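Local coordinates for xylosidase (Xanthomonas axonopodis pv. citri, PDB 6XN2), which probably hydrolyses xylo-oligosaccharides as a family 43 glycoside hydrolase, holding xylose units in a pocket of its catalytic domain, at residues H262-T274 and C281-T293. Numbering follows the deposited sequence.
Sequences HQHAGRYYLSYST and CYATSDSPYGPFT
The Phe292 ring is packed on both faces: Leu270 CB sits over one, 3.6 Å from the ring centroid, and Ser285 CB over the other, while the carbonyl carbon of Tyr268 and Pro288 O lie at its edge. Pro288 in turn covers one face of Tyr268, its CD 3.8 Å from the Tyr268 ring centroid in a CH-pi contact, with Ser285 O at the ring's edge; the phenol hydroxyl beyond is hydrogen-bonded to Asp176. On the other side of the sheet, Thr284 CG2, anti to its own carbonyl carbon, is set over a face of Tyr269, 3.8 Å from that ring's centroid, and Tyr282 CD2 meets the same ring at its edge. A propeller blade is a twisted antiparallel meander packed on both faces, and here 267-273 and 281-285 are the central strands of one four-stranded blade of the five-bladed beta-propeller characteristic of family 43. Paired backbone bonds join Tyr268 to Ser285, Leu270 to Ala283 and Tyr272 to Cys281. Past the hairpin strand, Ser285 OG accepts from Ser287 N at 3.1 Å, an ST turn that starts the bend carrying Pro288 against the Tyr268 ring. On the face of Tyr269 and Thr284, Ser271 OG is hydrogen-bonded to His309 NE2, next in sequence to the pocket residue His308.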
loop_
_atom_site.group_PDB
_atom_site.type_symbol
_atom_site.label_atom_id
_atom_site.label_comp_id
_atom_site.label_asym_id
_atom_site.label_seq_id
_atom_site.Cartn_x
_atom_site.Cartn_y
_atom_site.Cartn_z
ATOM N N HIS A 262 -10.196 2.770 -3.053
ATOM C CA HIS A 262 -11.128 3.620 -2.331
ATOM C C HIS A 262 -12.396 3.834 -3.162
ATOM O O HIS A 262 -12.396 3.675 -4.392
ATOM C CB HIS A 262 -10.471 4.959 -1.941
ATOM C CG HIS A 262 -10.329 5.935 -3.070
ATOM N ND1 HIS A 262 -9.215 5.985 -3.881
ATOM C CD2 HIS A 262 -11.152 6.922 -3.497
ATOM C CE1 HIS A 262 -9.367 6.950 -4.772
ATOM N NE2 HIS A 262 -10.534 7.531 -4.564
ATOM N N GLN A 263 -13.469 4.190 -2.486
ATOM C CA GLN A 263 -14.723 4.438 -3.125
ATOM C C GLN A 263 -15.019 5.918 -3.209
ATOM O O GLN A 263 -14.844 6.627 -2.281
ATOM C CB GLN A 263 -15.862 3.759 -2.370
ATOM C CG GLN A 263 -15.955 2.275 -2.558
ATOM C CD GLN A 263 -17.146 1.670 -1.867
ATOM O OE1 GLN A 263 -17.125 1.449 -0.714
ATOM N NE2 GLN A 263 -18.179 1.411 -2.607
ATOM N N HIS A 264 -15.511 6.338 -4.351
ATOM C CA HIS A 264 -15.873 7.695 -4.564
ATOM C C HIS A 264 -16.810 7.775 -5.723
ATOM O O HIS A 264 -16.595 7.139 -6.718
ATOM C CB HIS A 264 -14.649 8.523 -4.866
ATOM C CG HIS A 264 -14.963 9.908 -5.282
ATOM N ND1 HIS A 264 -15.383 10.860 -4.395
ATOM C CD2 HIS A 264 -14.981 10.484 -6.494
ATOM C CE1 HIS A 264 -15.604 11.979 -5.037
ATOM N NE2 HIS A 264 -15.370 11.778 -6.313
ATOM N N ALA A 265 -17.879 8.536 -5.562
ATOM C CA ALA A 265 -18.844 8.755 -6.601
ATOM C C ALA A 265 -19.373 7.517 -7.279
ATOM O O ALA A 265 -19.539 7.501 -8.465
ATOM C CB ALA A 265 -18.289 9.712 -7.627
ATOM N N GLY A 266 -19.653 6.489 -6.515
ATOM C CA GLY A 266 -20.207 5.282 -7.057
ATOM C C GLY A 266 -19.289 4.417 -7.861
ATOM O O GLY A 266 -19.738 3.570 -8.553
ATOM N N ARG A 267 -18.003 4.686 -7.765
ATOM C CA ARG A 267 -17.031 3.872 -8.505
ATOM C C ARG A 267 -15.926 3.447 -7.553
ATOM O O ARG A 267 -15.774 4.048 -6.507
ATOM C CB ARG A 267 -16.447 4.692 -9.648
ATOM C CG ARG A 267 -17.276 4.619 -10.914
ATOM C CD ARG A 267 -16.416 4.236 -12.089
ATOM N NE ARG A 267 -17.340 3.784 -13.100
ATOM C CZ ARG A 267 -17.021 3.036 -14.137
ATOM N NH1 ARG A 267 -15.772 2.657 -14.339
ATOM N NH2 ARG A 267 -17.962 2.687 -14.991
ATOM N N TYR A 268 -15.261 2.365 -7.912
ATOM C CA TYR A 268 -14.101 1.893 -7.170
ATOM C C TYR A 268 -12.841 2.377 -7.860
ATOM O O TYR A 268 -12.720 2.266 -9.078
ATOM C CB TYR A 268 -14.103 0.368 -7.066
ATOM C CG TYR A 268 -15.259 -0.161 -6.249
ATOM C CD1 TYR A 268 -16.482 -0.442 -6.841
ATOM C CD2 TYR A 268 -15.129 -0.366 -4.879
ATOM C CE1 TYR A 268 -17.551 -0.916 -6.089
ATOM C CE2 TYR A 268 -16.189 -0.848 -4.120
ATOM C CZ TYR A 268 -17.395 -1.121 -4.734
ATOM O OH TYR A 268 -18.448 -1.593 -3.978
ATOM N N TYR A 269 -11.916 2.924 -7.083
ATOM C CA TYR A 269 -10.646 3.403 -7.607
ATOM C C TYR A 269 -9.530 2.491 -7.131
ATOM O O TYR A 269 -9.247 2.440 -5.939
ATOM C CB TYR A 269 -10.359 4.838 -7.145
ATOM C CG TYR A 269 -11.237 5.914 -7.745
ATOM C CD1 TYR A 269 -12.571 6.041 -7.374
ATOM C CD2 TYR A 269 -10.719 6.834 -8.650
ATOM C CE1 TYR A 269 -13.374 7.035 -7.915
ATOM C CE2 TYR A 269 -11.511 7.831 -9.192
ATOM C CZ TYR A 269 -12.837 7.928 -8.823
ATOM O OH TYR A 269 -13.632 8.917 -9.361
ATOM N N LEU A 270 -8.924 1.751 -8.052
ATOM C CA LEU A 270 -7.745 0.957 -7.738
ATOM C C LEU A 270 -6.504 1.763 -8.071
ATOM O O LEU A 270 -6.333 2.174 -9.210
ATOM C CB LEU A 270 -7.736 -0.356 -8.530
ATOM C CG LEU A 270 -6.418 -1.125 -8.467
ATOM C CD1 LEU A 270 -6.225 -1.659 -7.053
ATOM C CD2 LEU A 270 -6.399 -2.252 -9.485
ATOM N N SER A 271 -5.641 1.995 -7.086
ATOM C CA SER A 271 -4.381 2.684 -7.344
ATOM C C SER A 271 -3.219 1.817 -6.866
ATOM O O SER A 271 -3.391 0.959 -5.998
ATOM C CB SER A 271 -4.363 4.075 -6.687
ATOM O OG SER A 271 -4.773 4.040 -5.324
ATOM N N TYR A 272 -2.068 2.005 -7.482
ATOM C CA TYR A 272 -0.930 1.173 -7.255
ATOM C C TYR A 272 0.382 1.724 -7.772
ATOM O O TYR A 272 0.402 2.608 -8.544
ATOM C CB TYR A 272 -1.158 -0.124 -8.027
ATOM C CG TYR A 272 -1.452 0.079 -9.479
ATOM C CD1 TYR A 272 -0.443 0.132 -10.405
ATOM C CD2 TYR A 272 -2.713 0.221 -9.918
ATOM C CE1 TYR A 272 -0.690 0.325 -11.715
ATOM C CE2 TYR A 272 -2.978 0.414 -11.234
ATOM C CZ TYR A 272 -1.951 0.464 -12.137
ATOM O OH TYR A 272 -2.210 0.651 -13.434
ATOM N N SER A 273 1.468 1.119 -7.363
ATOM C CA SER A 273 2.776 1.514 -7.793
ATOM C C SER A 273 3.158 0.765 -9.055
ATOM O O SER A 273 2.792 -0.346 -9.207
ATOM C CB SER A 273 3.754 1.208 -6.710
ATOM O OG SER A 273 5.057 1.181 -7.179
ATOM N N THR A 274 3.874 1.413 -9.946
ATOM C CA THR A 274 4.336 0.800 -11.173
ATOM C C THR A 274 5.769 0.342 -11.083
ATOM O O THR A 274 6.350 -0.104 -12.017
ATOM C CB THR A 274 4.215 1.702 -12.372
ATOM O OG1 THR A 274 5.040 2.826 -12.186
ATOM C CG2 THR A 274 2.808 2.109 -12.590
ATOM N N CYS A 281 -0.242 4.872 -10.172
ATOM C CA CYS A 281 -1.258 4.984 -11.198
ATOM C C CYS A 281 -2.614 4.590 -10.650
ATOM O O CYS A 281 -2.679 4.056 -9.639
ATOM C CB CYS A 281 -0.925 4.072 -12.346
ATOM S SG CYS A 281 0.412 4.659 -13.375
ATOM N N TYR A 282 -3.695 4.904 -11.315
ATOM C CA TYR A 282 -4.989 4.454 -10.844
ATOM C C TYR A 282 -5.878 4.023 -11.997
ATOM O O TYR A 282 -5.665 4.395 -13.156
ATOM C CB TYR A 282 -5.680 5.534 -9.990
ATOM C CG TYR A 282 -6.289 6.683 -10.764
ATOM C CD1 TYR A 282 -5.485 7.653 -11.353
ATOM C CD2 TYR A 282 -7.667 6.814 -10.879
ATOM C CE1 TYR A 282 -6.038 8.709 -12.054
ATOM C CE2 TYR A 282 -8.229 7.864 -11.580
ATOM C CZ TYR A 282 -7.411 8.811 -12.162
ATOM O OH TYR A 282 -7.960 9.861 -12.866
ATOM N N ALA A 283 -6.856 3.197 -11.648
ATOM C CA ALA A 283 -7.835 2.658 -12.579
ATOM C C ALA A 283 -9.182 2.593 -11.872
ATOM O O ALA A 283 -9.238 2.577 -10.643
ATOM C CB ALA A 283 -7.416 1.281 -13.067
ATOM N N THR A 284 -10.251 2.560 -12.653
ATOM C CA THR A 284 -11.592 2.555 -12.033
ATOM C C THR A 284 -12.468 1.384 -12.478
ATOM O O THR A 284 -12.248 0.878 -13.526
ATOM C CB THR A 284 -12.322 3.872 -12.256
ATOM O OG1 THR A 284 -12.331 4.079 -13.655
ATOM C CG2 THR A 284 -11.637 5.037 -11.593
ATOM N N SER A 285 -13.427 1.023 -11.633
ATOM C CA SER A 285 -14.399 -0.057 -11.895
ATOM C C SER A 285 -15.718 0.210 -11.168
ATOM O O SER A 285 -15.764 1.062 -10.322
ATOM C CB SER A 285 -13.865 -1.358 -11.473
ATOM O OG SER A 285 -14.761 -2.379 -11.834
ATOM N N ASP A 286 -16.759 -0.510 -11.546
ATOM C CA ASP A 286 -18.050 -0.365 -10.843
ATOM C C ASP A 286 -18.126 -1.519 -9.848
ATOM O O ASP A 286 -19.113 -1.617 -9.160
ATOM C CB ASP A 286 -19.228 -0.287 -11.814
ATOM C CG ASP A 286 -19.378 -1.523 -12.674
ATOM O OD1 ASP A 286 -18.534 -2.394 -12.567
ATOM O OD2 ASP A 286 -20.339 -1.596 -13.443
ATOM N N SER A 287 -17.075 -2.332 -9.800
ATOM C CA SER A 287 -17.016 -3.475 -8.893
ATOM C C SER A 287 -15.690 -3.540 -8.137
ATOM O O SER A 287 -14.642 -3.227 -8.704
ATOM C CB SER A 287 -17.215 -4.780 -9.666
ATOM O OG SER A 287 -16.899 -5.896 -8.846
ATOM N N PRO A 288 -15.728 -3.972 -6.859
ATOM C CA PRO A 288 -14.485 -4.164 -6.100
ATOM C C PRO A 288 -13.586 -5.221 -6.735
ATOM O O PRO A 288 -12.372 -5.202 -6.520
ATOM C CB PRO A 288 -14.974 -4.622 -4.725
ATOM C CG PRO A 288 -16.342 -5.164 -4.964
ATOM C CD PRO A 288 -16.918 -4.347 -6.072
ATOM N N TYR A 289 -14.170 -6.113 -7.503
ATOM C CA TYR A 289 -13.429 -7.144 -8.176
ATOM C C TYR A 289 -12.875 -6.733 -9.527
ATOM O O TYR A 289 -12.139 -7.454 -10.123
ATOM C CB TYR A 289 -14.314 -8.354 -8.389
ATOM C CG TYR A 289 -14.694 -9.085 -7.144
ATOM C CD1 TYR A 289 -13.865 -9.985 -6.578
ATOM C CD2 TYR A 289 -15.898 -8.870 -6.553
ATOM C CE1 TYR A 289 -14.215 -10.653 -5.447
ATOM C CE2 TYR A 289 -16.251 -9.531 -5.424
ATOM C CZ TYR A 289 -15.410 -10.427 -4.878
ATOM O OH TYR A 289 -15.769 -11.084 -3.739
ATOM N N GLY A 290 -13.223 -5.563 -9.995
ATOM C CA GLY A 290 -12.829 -5.132 -11.324
ATOM C C GLY A 290 -13.709 -5.780 -12.378
ATOM O O GLY A 290 -14.799 -6.263 -12.048
ATOM N N PRO A 291 -13.250 -5.805 -13.643
ATOM C CA PRO A 291 -11.969 -5.245 -14.103
ATOM C C PRO A 291 -11.901 -3.724 -14.008
ATOM O O PRO A 291 -12.921 -3.045 -14.170
ATOM C CB PRO A 291 -11.886 -5.702 -15.570
ATOM C CG PRO A 291 -13.280 -5.956 -15.971
ATOM C CD PRO A 291 -13.981 -6.468 -14.735
ATOM N N PHE A 292 -10.704 -3.216 -13.729
ATOM C CA PHE A 292 -10.454 -1.787 -13.590
ATOM C C PHE A 292 -9.859 -1.206 -14.861
ATOM O O PHE A 292 -8.857 -1.710 -15.364
ATOM C CB PHE A 292 -9.503 -1.518 -12.420
ATOM C CG PHE A 292 -10.109 -1.770 -11.072
ATOM C CD1 PHE A 292 -10.106 -3.042 -10.523
ATOM C CD2 PHE A 292 -10.683 -0.732 -10.349
ATOM C CE1 PHE A 292 -10.674 -3.273 -9.276
ATOM C CE2 PHE A 292 -11.249 -0.957 -9.112
ATOM C CZ PHE A 292 -11.245 -2.226 -8.573
ATOM N N THR A 293 -10.449 -0.122 -15.344
ATOM C CA THR A 293 -9.903 0.540 -16.552
ATOM C C THR A 293 -8.902 1.627 -16.164
ATOM O O THR A 293 -9.262 2.525 -15.462
ATOM C CB THR A 293 -10.988 1.158 -17.424
ATOM O OG1 THR A 293 -11.889 0.135 -17.822
ATOM C CG2 THR A 293 -10.407 1.817 -18.648
#